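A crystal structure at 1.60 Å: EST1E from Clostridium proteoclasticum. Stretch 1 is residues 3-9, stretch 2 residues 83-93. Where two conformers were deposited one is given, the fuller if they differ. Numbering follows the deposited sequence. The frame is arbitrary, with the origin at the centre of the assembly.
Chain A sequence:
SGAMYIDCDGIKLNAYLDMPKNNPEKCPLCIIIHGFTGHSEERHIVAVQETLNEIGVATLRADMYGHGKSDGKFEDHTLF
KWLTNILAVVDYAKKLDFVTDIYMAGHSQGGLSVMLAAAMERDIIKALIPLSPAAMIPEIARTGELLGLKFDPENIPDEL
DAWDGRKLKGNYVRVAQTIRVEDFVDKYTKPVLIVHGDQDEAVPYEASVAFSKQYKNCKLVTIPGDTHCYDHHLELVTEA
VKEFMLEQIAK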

# COMPACT_ATOMS: atom_id res chain seq x y z
N ALA A 3 11.81 16.34 -19.91
CA ALA A 3 10.72 15.45 -19.51
C ALA A 3 11.10 14.03 -19.85
O ALA A 3 11.82 13.78 -20.79
CB ALA A 3 9.43 15.83 -20.19
N MET A 4 10.61 13.06 -19.09
CA MET A 4 10.98 11.69 -19.28
C MET A 4 9.85 10.84 -18.70
O MET A 4 8.99 11.43 -18.05
CB MET A 4 12.24 11.38 -18.49
CG MET A 4 11.93 11.27 -16.97
SD MET A 4 13.31 11.10 -15.85
CE MET A 4 14.07 12.65 -16.28
N TYR A 5 9.83 9.56 -19.03
CA TYR A 5 8.95 8.59 -18.38
C TYR A 5 9.79 7.66 -17.49
O TYR A 5 10.81 7.08 -17.96
CB TYR A 5 8.12 7.80 -19.41
CG TYR A 5 6.91 8.57 -19.87
CD1 TYR A 5 5.81 8.73 -19.02
CD2 TYR A 5 6.83 9.18 -21.14
CE1 TYR A 5 4.69 9.44 -19.39
CE2 TYR A 5 5.73 9.90 -21.52
CZ TYR A 5 4.63 10.03 -20.65
OH TYR A 5 3.51 10.74 -20.99
N ILE A 6 9.36 7.48 -16.25
CA ILE A 6 9.92 6.52 -15.33
C ILE A 6 8.97 5.33 -15.27
O ILE A 6 7.81 5.50 -14.91
CB ILE A 6 10.10 7.16 -13.95
CG1 ILE A 6 11.16 8.26 -14.00
CG2 ILE A 6 10.62 6.16 -12.92
CD1 ILE A 6 11.23 9.09 -12.78
N ASP A 7 9.46 4.16 -15.64
CA ASP A 7 8.60 2.98 -15.63
C ASP A 7 8.35 2.55 -14.21
O ASP A 7 9.26 2.54 -13.39
CB ASP A 7 9.23 1.81 -16.36
CG ASP A 7 9.25 1.99 -17.87
OD1 ASP A 7 8.20 2.28 -18.47
OD2 ASP A 7 10.35 1.82 -18.44
N CYS A 8 7.13 2.16 -13.96
CA CYS A 8 6.75 1.56 -12.67
C CYS A 8 5.92 0.36 -13.02
O CYS A 8 4.72 0.47 -13.17
CB CYS A 8 5.99 2.62 -11.83
SG CYS A 8 5.52 1.97 -10.14
N ASP A 9 6.58 -0.79 -13.23
CA ASP A 9 5.96 -2.00 -13.74
C ASP A 9 5.11 -1.61 -14.92
O ASP A 9 5.66 -1.01 -15.87
CB ASP A 9 5.16 -2.75 -12.67
CG ASP A 9 6.02 -3.28 -11.57
OD1 ASP A 9 7.22 -3.43 -11.72
OD2 ASP A 9 5.47 -3.48 -10.49
N LEU A 83 2.37 5.51 -3.37
CA LEU A 83 3.61 5.25 -2.58
C LEU A 83 4.52 4.34 -3.46
O LEU A 83 5.75 4.53 -3.55
CB LEU A 83 3.29 4.60 -1.24
CG LEU A 83 2.68 5.63 -0.35
CD1 LEU A 83 2.21 4.93 0.83
CD2 LEU A 83 3.67 6.74 -0.00
N THR A 84 3.94 3.37 -4.15
CA THR A 84 4.70 2.52 -5.15
C THR A 84 5.43 3.39 -6.16
O THR A 84 6.61 3.21 -6.44
CB THR A 84 3.80 1.43 -5.73
OG1 THR A 84 3.36 0.56 -4.64
CG2 THR A 84 4.51 0.63 -6.77
N ASN A 85 4.65 4.33 -6.70
CA ASN A 85 5.17 5.27 -7.70
C ASN A 85 6.36 6.05 -7.15
O ASN A 85 7.42 6.20 -7.78
CB ASN A 85 4.09 6.25 -8.20
CG ASN A 85 2.90 5.61 -8.87
OD1 ASN A 85 1.90 6.28 -9.05
ND2 ASN A 85 3.04 4.40 -9.38
N ILE A 86 6.21 6.58 -5.97
CA ILE A 86 7.29 7.37 -5.36
C ILE A 86 8.52 6.54 -5.07
O ILE A 86 9.63 7.01 -5.31
CB ILE A 86 6.80 8.11 -4.12
CG1 ILE A 86 5.70 9.10 -4.44
CG2 ILE A 86 7.96 8.79 -3.34
CD1 ILE A 86 4.87 9.66 -3.27
N LEU A 87 8.39 5.31 -4.59
CA LEU A 87 9.54 4.40 -4.43
C LEU A 87 10.24 4.24 -5.78
O LEU A 87 11.46 4.19 -5.83
CB LEU A 87 9.08 3.05 -3.85
CG LEU A 87 8.63 3.09 -2.44
CD1 LEU A 87 8.22 1.67 -2.00
CD2 LEU A 87 9.44 3.78 -1.44
N ALA A 88 9.47 4.16 -6.87
CA ALA A 88 10.07 4.03 -8.21
C ALA A 88 10.85 5.27 -8.58
O ALA A 88 11.92 5.20 -9.23
CB ALA A 88 9.03 3.75 -9.20
N VAL A 89 10.32 6.42 -8.20
CA VAL A 89 10.99 7.66 -8.57
C VAL A 89 12.26 7.76 -7.70
O VAL A 89 13.32 8.24 -8.20
CB VAL A 89 10.04 8.87 -8.35
CG1 VAL A 89 10.78 10.19 -8.42
CG2 VAL A 89 8.86 8.84 -9.29
N VAL A 90 12.19 7.47 -6.40
CA VAL A 90 13.41 7.44 -5.57
C VAL A 90 14.47 6.45 -6.12
O VAL A 90 15.64 6.77 -6.25
CB VAL A 90 13.07 7.06 -4.16
CG1 VAL A 90 14.39 6.81 -3.28
CG2 VAL A 90 12.21 8.07 -3.46
N ASP A 91 14.03 5.31 -6.60
CA ASP A 91 14.98 4.30 -7.14
C ASP A 91 15.65 4.82 -8.40
O ASP A 91 16.84 4.50 -8.66
CB ASP A 91 14.31 2.92 -7.33
CG ASP A 91 14.02 2.24 -5.98
OD1 ASP A 91 14.59 2.69 -4.96
OD2 ASP A 91 13.21 1.28 -6.02
N TYR A 92 14.91 5.58 -9.19
CA TYR A 92 15.45 6.20 -10.42
C TYR A 92 16.48 7.25 -10.01
O TYR A 92 17.60 7.31 -10.56
CB TYR A 92 14.31 6.83 -11.23
CG TYR A 92 14.82 7.66 -12.39
CD1 TYR A 92 15.17 7.04 -13.54
CD2 TYR A 92 14.96 9.00 -12.27
CE1 TYR A 92 15.69 7.82 -14.63
CE2 TYR A 92 15.46 9.77 -13.32
CZ TYR A 92 15.82 9.17 -14.45
OH TYR A 92 16.31 9.96 -15.49
N ALA A 93 16.11 8.10 -9.07
CA ALA A 93 16.98 9.20 -8.62
C ALA A 93 18.30 8.71 -8.02
O ALA A 93 19.35 9.35 -8.17
CB ALA A 93 16.21 10.05 -7.58

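Residues 3-8 form a strand that lies across a helix of which residues 83-93 are a part. Their axes approach to 8.5 Å, and the angle between their N-to-C directions is 121°, so the two elements cross obliquely and run in broadly opposing senses. The closest backbone pairs fit that arrangement: Cys8 CA lies 6.1 Å from Ala88 CA, and Ile6 CA lies 6.9 Å from Val89 CA. The helix is regular, with i to i+4 hydrogen bonds from Leu87 N to Leu83 O (2.9 Å) through Ala93 N to Val89 O (2.9 Å). No backbone hydrogen bond joins the two stretches; the contact, which buries 359 Å² in total, is made mostly by side chains.

The alternation of the strand selects its contributors. The CA-to-CB bonds of Met4, Ile6 and Cys8 point toward the helix, whereas that of Asp7 points away. On the helix, Thr84, Ala88 and Tyr92 point toward the strand; their spacing of four residues, slightly more than one turn, places them along one side.

Apolar packing is centred on Ile6. With chi1 m and chi2 t, Ile6 places its CD1 4.2 Å from Val89 CG2 and 3.8 Å from Tyr92 CD2. The small Ala88 side chain sits where the backbones come nearest, its CB 4.0 Å from Cys8 SG. Cys8 SG also touches Thr84 CG2 at 3.8 Å, a methyl contact; the Thr84 hydroxyl is hydrogen-bonded elsewhere in the structure.

The Tyr92 ring adds two aromatic contacts. Ile6 CG1 lies over one face, and Ile6 CD1 makes an off-centre CH-pi contact, 4.2 Å from the centroid of the Tyr92 ring and 30° off its normal. Met4 SD approaches obliquely, 4.1 Å from the centroid of the Tyr92 ring and 42° off its normal. This position favours the hydroxyl end of the ring: Met4 SD is 3.5 Å from Tyr92 CZ and 3.2 Å from Tyr92 OH. The polarizable sulfur thus meets both the aromatic system and its hydroxyl oxygen.

Polar bonding across the interface is limited to one weak hydrogen bond, from Asn85 ND2 to Cys8 SG at 3.6 Å, with an N-H...S angle of 145°. Sulfur is a large, diffuse acceptor, so a long donor distance is expected. Although the CA-to-CB bond of Asn85 points sideways, the end of its side chain comes nearer the strand and presents the amide nitrogen, while OD1 is hydrogen-bonded elsewhere in the structure.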